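Local coordinates for Cro protein (Xylella fastidiosa, PDB 3BD1) that probably binds operator DNA through a helix-turn-helix motif and represses transcription, as a Cro-type regulator of a putative prophage, at residues R36-C42 / L58-F63; S20-R24 / R41-I45. All blocks are in the same frame, centred on the assembly; numbering follows the deposited sequence. Where two conformers were deposited one is given.

Contact 1: residues R36-C42 / L58-F63; sequences RVPAERC and LRPDVF. With GOL (glycerol), chain D.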
ATOM      1  N   ARG A  36     -11.599  -8.264   5.498  1.00 30.11           N
ATOM      2  CA  ARG A  36     -12.008  -9.552   4.949  1.00 31.52           C
ATOM      3  C   ARG A  36     -12.102  -9.499   3.431  1.00 25.14           C
ATOM      4  O   ARG A  36     -12.931  -8.768   2.882  1.00 27.16           O
ATOM      5  CB  ARG A  36     -13.400  -9.924   5.475  1.00 30.71           C
ATOM      6  CG  ARG A  36     -13.934 -11.289   5.054  1.00 35.11           C
ATOM      7  CD  ARG A  36     -15.345 -11.550   5.560  1.00 42.66           C
ATOM      8  NE  ARG A  36     -16.394 -10.917   4.757  1.00 49.31           N
ATOM      9  CZ  ARG A  36     -17.139  -9.876   5.129  1.00 58.03           C
ATOM     10  NH1 ARG A  36     -16.989  -9.302   6.316  1.00 60.10           N
ATOM     11  NH2 ARG A  36     -18.058  -9.395   4.300  1.00 53.07           N
ATOM     12  N   VAL A  37     -11.265 -10.297   2.777  1.00 21.37           N
ATOM     13  CA  VAL A  37     -11.365 -10.470   1.344  1.00 19.42           C
ATOM     14  C   VAL A  37     -12.441 -11.526   1.088  1.00 18.87           C
ATOM     15  O   VAL A  37     -12.637 -12.447   1.883  1.00 19.73           O
ATOM     16  CB  VAL A  37     -10.020 -10.836   0.642  1.00 21.71           C
ATOM     17  CG1 VAL A  37      -8.921  -9.877   1.096  1.00 23.09           C
ATOM     18  CG2 VAL A  37      -9.543 -12.257   0.818  1.00 25.73           C
ATOM     19  N   PRO A  38     -13.136 -11.408  -0.044  1.00 20.98           N
ATOM     20  CA  PRO A  38     -14.087 -12.454  -0.421  1.00 19.53           C
ATOM     21  C   PRO A  38     -13.417 -13.830  -0.555  1.00 20.16           C
ATOM     22  O   PRO A  38     -12.304 -13.935  -1.070  1.00 18.92           O
ATOM     23  CB  PRO A  38     -14.578 -11.985  -1.794  1.00 23.34           C
ATOM     24  CG  PRO A  38     -14.336 -10.548  -1.845  1.00 25.89           C
ATOM     25  CD  PRO A  38     -13.084 -10.326  -1.039  1.00 22.13           C
ATOM     26  N   ALA A  39     -14.098 -14.886  -0.112  1.00 20.46           N
ATOM     27  CA  ALA A  39     -13.517 -16.221  -0.087  1.00 17.93           C
ATOM     28  C   ALA A  39     -13.127 -16.586  -1.518  1.00 17.44           C
ATOM     29  O   ALA A  39     -12.094 -17.234  -1.724  1.00 18.01           O
ATOM     30  CB  ALA A  39     -14.515 -17.263   0.499  1.00 19.18           C
ATOM     31  N   GLU A  40     -13.953 -16.193  -2.484  1.00 18.51           N
ATOM     32  CA  GLU A  40     -13.732 -16.603  -3.874  1.00 18.61           C
ATOM     33  C   GLU A  40     -12.593 -15.865  -4.567  1.00 21.24           C
ATOM     34  O   GLU A  40     -12.272 -16.173  -5.734  1.00 21.73           O
ATOM     35  CB  GLU A  40     -15.000 -16.434  -4.693  1.00 20.80           C
ATOM     36  CG  GLU A  40     -15.432 -15.011  -4.942  1.00 23.27           C
ATOM     37  CD  GLU A  40     -16.294 -14.388  -3.866  1.00 42.10           C
ATOM     38  OE1 GLU A  40     -16.886 -13.350  -4.234  1.00 37.78           O
ATOM     39  OE2 GLU A  40     -16.373 -14.903  -2.721  1.00 33.34           O
ATOM     40  N   ARG A  41     -11.985 -14.919  -3.857  1.00 18.72           N
ATOM     41  CA  ARG A  41     -10.807 -14.226  -4.384  1.00 18.38           C
ATOM     42  C   ARG A  41      -9.498 -14.634  -3.726  1.00 17.79           C
ATOM     43  O   ARG A  41      -8.428 -14.161  -4.124  1.00 17.74           O
ATOM     44  CB  ARG A  41     -10.972 -12.707  -4.369  1.00 23.00           C
ATOM     45  CG  ARG A  41     -12.144 -12.134  -5.199  1.00 26.95           C
ATOM     46  CD  ARG A  41     -12.428 -12.875  -6.516  1.00 32.04           C
ATOM     47  NE  ARG A  41     -11.305 -12.805  -7.446  1.00 26.87           N
ATOM     48  CZ  ARG A  41     -11.097 -11.778  -8.265  1.00 28.38           C
ATOM     49  NH1 ARG A  41     -11.927 -10.742  -8.283  1.00 32.78           N
ATOM     50  NH2 ARG A  41     -10.049 -11.804  -9.066  1.00 30.24           N
ATOM     51  N   CYS A  42      -9.557 -15.501  -2.713  1.00 16.72           N
ATOM     52  CA  CYS A  42      -8.323 -15.819  -1.983  1.00 15.53           C
ATOM     53  C   CYS A  42      -7.262 -16.527  -2.850  1.00 15.75           C
ATOM     54  O   CYS A  42      -6.086 -16.145  -2.776  1.00 15.37           O
ATOM     55  CB  CYS A  42      -8.625 -16.656  -0.741  1.00 16.79           C
ATOM     56  SG  CYS A  42      -9.464 -15.663   0.525  1.00 19.00           S
ATOM     57  N   LEU A  58      -5.399 -15.185   4.510  1.00 15.14           N
ATOM     58  CA  LEU A  58      -6.467 -14.277   4.130  1.00 15.27           C
ATOM     59  C   LEU A  58      -7.786 -14.601   4.814  1.00 17.15           C
ATOM     60  O   LEU A  58      -8.493 -13.716   5.290  1.00 17.84           O
ATOM     61  CB  LEU A  58      -6.620 -14.277   2.599  1.00 16.01           C
ATOM     62  CG  LEU A  58      -5.464 -13.662   1.802  1.00 16.25           C
ATOM     63  CD1 LEU A  58      -5.496 -14.242   0.355  1.00 17.94           C
ATOM     64  CD2 LEU A  58      -5.512 -12.154   1.850  1.00 20.18           C
ATOM     65  N   ARG A  59      -8.129 -15.880   4.866  1.00 15.80           N
ATOM     66  CA  ARG A  59      -9.423 -16.306   5.387  1.00 15.00           C
ATOM     67  C   ARG A  59      -9.215 -17.574   6.194  1.00 16.31           C
ATOM     68  O   ARG A  59      -9.520 -18.689   5.763  1.00 17.21           O
ATOM     69  CB  ARG A  59     -10.483 -16.479   4.293  1.00 16.25           C
ATOM     70  CG  ARG A  59     -10.937 -15.183   3.629  1.00 16.81           C
ATOM     71  CD  ARG A  59     -11.718 -14.250   4.572  1.00 18.11           C
ATOM     72  NE  ARG A  59     -12.896 -14.908   5.131  1.00 18.92           N
ATOM     73  CZ  ARG A  59     -14.070 -14.976   4.515  1.00 20.25           C
ATOM     74  NH1 ARG A  59     -14.226 -14.403   3.328  1.00 20.30           N
ATOM     75  NH2 ARG A  59     -15.092 -15.609   5.062  1.00 22.81           N
ATOM     76  N   PRO A  60      -8.719 -17.416   7.430  1.00 17.11           N
ATOM     77  CA  PRO A  60      -8.513 -18.583   8.272  1.00 17.43           C
ATOM     78  C   PRO A  60      -9.796 -19.309   8.673  1.00 17.18           C
ATOM     79  O   PRO A  60      -9.708 -20.461   9.084  1.00 22.86           O
ATOM     80  CB  PRO A  60      -7.775 -18.046   9.500  1.00 20.15           C
ATOM     81  CG  PRO A  60      -7.832 -16.621   9.401  1.00 23.67           C
ATOM     82  CD  PRO A  60      -8.263 -16.165   8.049  1.00 18.15           C
ATOM     83  N   ASP A  61     -10.924 -18.619   8.559  1.00 18.10           N
ATOM     84  CA  ASP A  61     -12.235 -19.191   8.786  1.00 19.47           C
ATOM     85  C   ASP A  61     -12.729 -20.066   7.637  1.00 19.90           C
ATOM     86  O   ASP A  61     -13.750 -20.738   7.813  1.00 23.72           O
ATOM     87  CB  ASP A  61     -13.254 -18.080   9.025  1.00 21.87           C
ATOM     88  CG  ASP A  61     -13.326 -17.023   7.944  1.00 23.60           C
ATOM     89  OD1 ASP A  61     -12.282 -16.638   7.377  1.00 23.34           O
ATOM     90  OD2 ASP A  61     -14.465 -16.554   7.719  1.00 28.45           O
ATOM     91  N   VAL A  62     -12.035 -20.038   6.495  1.00 18.12           N
ATOM     92  CA  VAL A  62     -12.424 -20.785   5.304  1.00 17.03           C
ATOM     93  C   VAL A  62     -11.415 -21.897   5.000  1.00 17.64           C
ATOM     94  O   VAL A  62     -11.812 -23.017   4.690  1.00 20.25           O
ATOM     95  CB  VAL A  62     -12.569 -19.824   4.097  1.00 17.73           C
ATOM     96  CG1 VAL A  62     -12.776 -20.610   2.779  1.00 18.73           C
ATOM     97  CG2 VAL A  62     -13.676 -18.812   4.351  1.00 18.30           C
ATOM     98  N   PHE A  63     -10.119 -21.604   5.068  1.00 17.89           N
ATOM     99  CA  PHE A  63      -9.092 -22.526   4.612  1.00 18.41           C
ATOM    100  C   PHE A  63      -8.436 -23.258   5.754  1.00 23.55           C
ATOM    101  O   PHE A  63      -8.459 -22.800   6.889  1.00 26.83           O
ATOM    102  CB  PHE A  63      -8.070 -21.785   3.743  1.00 19.87           C
ATOM    103  CG  PHE A  63      -8.662 -21.210   2.494  1.00 17.55           C
ATOM    104  CD1 PHE A  63      -9.147 -19.916   2.461  1.00 18.86           C
ATOM    105  CD2 PHE A  63      -8.753 -22.002   1.359  1.00 19.88           C
ATOM    106  CE1 PHE A  63      -9.706 -19.394   1.300  1.00 17.84           C
ATOM    107  CE2 PHE A  63      -9.297 -21.478   0.211  1.00 19.36           C
ATOM    108  CZ  PHE A  63      -9.788 -20.188   0.165  1.00 18.93           C
TER
HETATM  109  C1  GOL D 156     -17.733 -14.956   2.041  1.00 25.17           C
HETATM  110  O1  GOL D 156     -16.541 -14.431   1.505  1.00 23.18           O
HETATM  111  C2  GOL D 156     -18.213 -16.384   1.822  1.00 40.86           C
HETATM  112  O2  GOL D 156     -17.071 -17.202   1.949  1.00 79.12           O
HETATM  113  C3  GOL D 156     -19.085 -16.761   0.626  1.00 27.05           C
HETATM  114  O3  GOL D 156     -18.416 -16.059  -0.403  0.50 45.25           O
HETATM  115  O   HOH W   1      -9.087 -11.316   4.352  1.00 30.42           O
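Arg59 reaches from the turn after helix 55-58 to Val37 in the loop that leads to helix 42-48, and its guanidinium closes the C-terminal tail of this all-helical Cro fold onto the helix-turn-helix domain. The pairing illustrates how one arginine can tie two irregular segments together without any sheet pairing. Arg59 NH1 donates to Val37 O at 2.9 Å, in the carbonyl plane, with an N-H...O angle of 154°. A second hydrogen bond from NH1 goes to O1 of a glycerol, probably from the crystallisation liquor, and that same O1 also accepts from Ala39 N. At another edge Asp61 fixes the rotation of the group: NE and NH2 grip it side-on, one nitrogen to each carboxylate oxygen. Val62 CG2 lies over one face and Arg36 CG over the opposite one. The guanidinium planes of Arg36 and Arg59 stand 81° apart, and the salt bridge to Asp61 probably eases the proximity of the two positive charges.

Deeper in, Cys42 and Leu58 pack beneath the arginine stem. Leu58 CB rests on Cys42 SG at 3.8 Å and on Val37 CG2 at 4.0 Å, while CD1 touches Cys42 O. With chi1 at -71°, Cys42 turns its sulfur beside its own backbone N, where Cys42 SG meets Arg59 CG at 3.5 Å. The Phe63 ring packs on the same cysteine and meets Phe63 of a second subunit. One water joins the backbones, accepting from Val37 N at 2.9 Å and donating to Leu58 O at 2.6 Å.

Contact 2: residues S20-R24 / R41-I45; sequences SLGVR and RCIDI
Arg41 and Leu21 meet through a guanidinium edge and a backbone carbonyl: NH2 of Arg41 donates to Leu21 O at 2.7 Å, nearly straight at 168°, on a lone pair in the carbonyl plane. NH1 adds a weak bond to the same oxygen, and Val23 CG1 comes within 3.3 Å of Arg41 NH1. Beside this polar link the Leu21 side chain packs against helix 42-48, its CD2 on Asp44 CB and its CD1 on Ile45 CG1, both at 3.8 Å.

The acceptor belongs to the end of helix 14-21, where Gly22, with positive phi, closes a Schellman motif and begins the turn of the helix-turn-helix formed by helices 14-21 and 25-34. Arg41 thus offers N-H donors to a carbonyl at the C-terminal end of helix 14-21.

Asp44, three residues on, positions the arginine. Arg41 NE donates to Asp44 OD2 at 2.7 Å, on its anti lone pair, and bends at chi2 (-36°) and chi3 (-63°) curl the Arg41 chain back to meet it. Farther out, Trp31 of helix 25-34 touches both Leu21 and Arg41, and Ile28 touches Leu21 and Val23.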
ATOM      1  N   SER A  20      -4.493  -6.597 -11.003  1.00 13.04           N
ATOM      2  CA  SER A  20      -4.145  -8.010 -11.033  0.50 12.36           C
ATOM      3  C   SER A  20      -5.316  -8.950 -10.746  1.00 14.21           C
ATOM      4  O   SER A  20      -5.302 -10.125 -11.144  1.00 15.17           O
ATOM      5  CB  SER A  20      -3.016  -8.318 -10.048  0.50 12.89           C
ATOM      6  OG  SER A  20      -3.423  -8.327  -8.686  0.50  8.02           O
ATOM      7  N   LEU A  21      -6.316  -8.429 -10.044  1.00 14.16           N
ATOM      8  CA  LEU A  21      -7.504  -9.193  -9.691  1.00 14.65           C
ATOM      9  C   LEU A  21      -8.709  -8.878 -10.573  1.00 17.90           C
ATOM     10  O   LEU A  21      -9.732  -9.557 -10.480  1.00 19.24           O
ATOM     11  CB  LEU A  21      -7.876  -8.922  -8.225  1.00 15.41           C
ATOM     12  CG  LEU A  21      -6.832  -9.356  -7.209  1.00 16.24           C
ATOM     13  CD1 LEU A  21      -7.265  -8.900  -5.796  1.00 17.91           C
ATOM     14  CD2 LEU A  21      -6.583 -10.870  -7.225  1.00 16.57           C
ATOM     15  N   GLY A  22      -8.601  -7.853 -11.408  1.00 17.03           N
ATOM     16  CA  GLY A  22      -9.739  -7.414 -12.225  1.00 19.29           C
ATOM     17  C   GLY A  22     -10.879  -6.823 -11.414  1.00 21.74           C
ATOM     18  O   GLY A  22     -12.064  -7.024 -11.748  1.00 26.03           O
ATOM     19  N   VAL A  23     -10.513  -6.110 -10.346  1.00 20.52           N
ATOM     20  CA  VAL A  23     -11.518  -5.433  -9.528  1.00 22.22           C
ATOM     21  C   VAL A  23     -11.221  -3.938  -9.473  1.00 22.78           C
ATOM     22  O   VAL A  23     -10.142  -3.481  -9.868  1.00 25.53           O
ATOM     23  CB  VAL A  23     -11.594  -6.010  -8.088  1.00 23.02           C
ATOM     24  CG1 VAL A  23     -11.950  -7.493  -8.190  1.00 23.94           C
ATOM     25  CG2 VAL A  23     -10.310  -5.723  -7.267  1.00 19.59           C
ATOM     26  N   ARG A  24     -12.188  -3.182  -8.957  1.00 27.08           N
ATOM     27  CA  ARG A  24     -11.995  -1.753  -8.736  1.00 28.46           C
ATOM     28  C   ARG A  24     -11.169  -1.541  -7.467  1.00 25.20           C
ATOM     29  O   ARG A  24     -11.219  -2.341  -6.532  1.00 24.12           O
ATOM     30  CB  ARG A  24     -13.356  -1.059  -8.601  1.00 31.84           C
ATOM     31  CG  ARG A  24     -14.288  -1.313  -9.785  1.00 34.86           C
ATOM     32  CD  ARG A  24     -14.238  -0.191 -10.807  1.00 53.35           C
ATOM     33  NE  ARG A  24     -15.245   0.833 -10.548  0.50 57.42           N
ATOM     34  CZ  ARG A  24     -16.530   0.749 -10.891  0.50 54.18           C
ATOM     35  NH1 ARG A  24     -17.009  -0.318 -11.516  0.50 62.67           N
ATOM     36  NH2 ARG A  24     -17.348   1.749 -10.599  0.50 47.23           N
ATOM     37  N   ARG A  41     -11.985 -14.919  -3.857  1.00 18.72           N
ATOM     38  CA  ARG A  41     -10.807 -14.226  -4.384  1.00 18.38           C
ATOM     39  C   ARG A  41      -9.498 -14.634  -3.726  1.00 17.79           C
ATOM     40  O   ARG A  41      -8.428 -14.161  -4.124  1.00 17.74           O
ATOM     41  CB  ARG A  41     -10.972 -12.707  -4.369  1.00 23.00           C
ATOM     42  CG  ARG A  41     -12.144 -12.134  -5.199  1.00 26.95           C
ATOM     43  CD  ARG A  41     -12.428 -12.875  -6.516  1.00 32.04           C
ATOM     44  NE  ARG A  41     -11.305 -12.805  -7.446  1.00 26.87           N
ATOM     45  CZ  ARG A  41     -11.097 -11.778  -8.265  1.00 28.38           C
ATOM     46  NH1 ARG A  41     -11.927 -10.742  -8.283  1.00 32.78           N
ATOM     47  NH2 ARG A  41     -10.049 -11.804  -9.066  1.00 30.24           N
ATOM     48  N   CYS A  42      -9.557 -15.501  -2.713  1.00 16.72           N
ATOM     49  CA  CYS A  42      -8.323 -15.819  -1.983  1.00 15.53           C
ATOM     50  C   CYS A  42      -7.262 -16.527  -2.850  1.00 15.75           C
ATOM     51  O   CYS A  42      -6.086 -16.145  -2.776  1.00 15.37           O
ATOM     52  CB  CYS A  42      -8.625 -16.656  -0.741  1.00 16.79           C
ATOM     53  SG  CYS A  42      -9.464 -15.663   0.525  1.00 19.00           S
ATOM     54  N   ILE A  43      -7.661 -17.556  -3.603  1.00 15.45           N
ATOM     55  CA  ILE A  43      -6.692 -18.225  -4.485  1.00 15.30           C
ATOM     56  C   ILE A  43      -6.089 -17.223  -5.460  1.00 14.73           C
ATOM     57  O   ILE A  43      -4.893 -17.264  -5.724  1.00 14.87           O
ATOM     58  CB  ILE A  43      -7.267 -19.443  -5.226  1.00 16.86           C
ATOM     59  CG1 ILE A  43      -7.508 -20.605  -4.266  1.00 19.91           C
ATOM     60  CG2 ILE A  43      -6.319 -19.943  -6.327  1.00 22.29           C
ATOM     61  CD1 ILE A  43      -8.133 -21.845  -4.897  1.00 24.88           C
ATOM     62  N   ASP A  44      -6.916 -16.336  -5.992  1.00 15.03           N
ATOM     63  CA  ASP A  44      -6.423 -15.352  -6.958  1.00 13.55           C
ATOM     64  C   ASP A  44      -5.357 -14.478  -6.304  1.00 13.15           C
ATOM     65  O   ASP A  44      -4.340 -14.187  -6.921  1.00 14.05           O
ATOM     66  CB  ASP A  44      -7.572 -14.493  -7.464  1.00 16.05           C
ATOM     67  CG  ASP A  44      -8.588 -15.271  -8.277  1.00 21.64           C
ATOM     68  OD1 ASP A  44      -8.181 -16.253  -8.933  1.00 23.56           O
ATOM     69  OD2 ASP A  44      -9.769 -14.873  -8.233  1.00 25.02           O
ATOM     70  N   ILE A  45      -5.606 -14.058  -5.067  1.00 13.73           N
ATOM     71  CA  ILE A  45      -4.638 -13.212  -4.371  1.00 12.37           C
ATOM     72  C   ILE A  45      -3.343 -13.984  -4.113  1.00 11.08           C
ATOM     73  O   ILE A  45      -2.231 -13.450  -4.290  1.00 11.71           O
ATOM     74  CB  ILE A  45      -5.224 -12.610  -3.060  1.00 13.31           C
ATOM     75  CG1 ILE A  45      -6.395 -11.661  -3.370  1.00 15.80           C
ATOM     76  CG2 ILE A  45      -4.103 -11.976  -2.231  1.00 14.87           C
ATOM     77  CD1 ILE A  45      -7.259 -11.294  -2.155  1.00 20.25           C
TER

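The centres of contacts 1 and 2 lie about 11 Å apart, and the chain visits their segments in the order 20-24, 36-42, 41-45 and 58-63. They share Arg41 and Cys42, where the loop runs into helix 42-48. From there Arg41 reaches back to the end of helix 14-21, whereas Cys42 packs on the tail after helix 55-58. Ile45 links the two directly, Ile45 CG2 lying 3.7 Å from Leu58 CD1. As a worked example of how small domains are built, a single short helix joins the helix-turn-helix, probably the DNA-reading part, to a C-terminal segment that meets a second subunit.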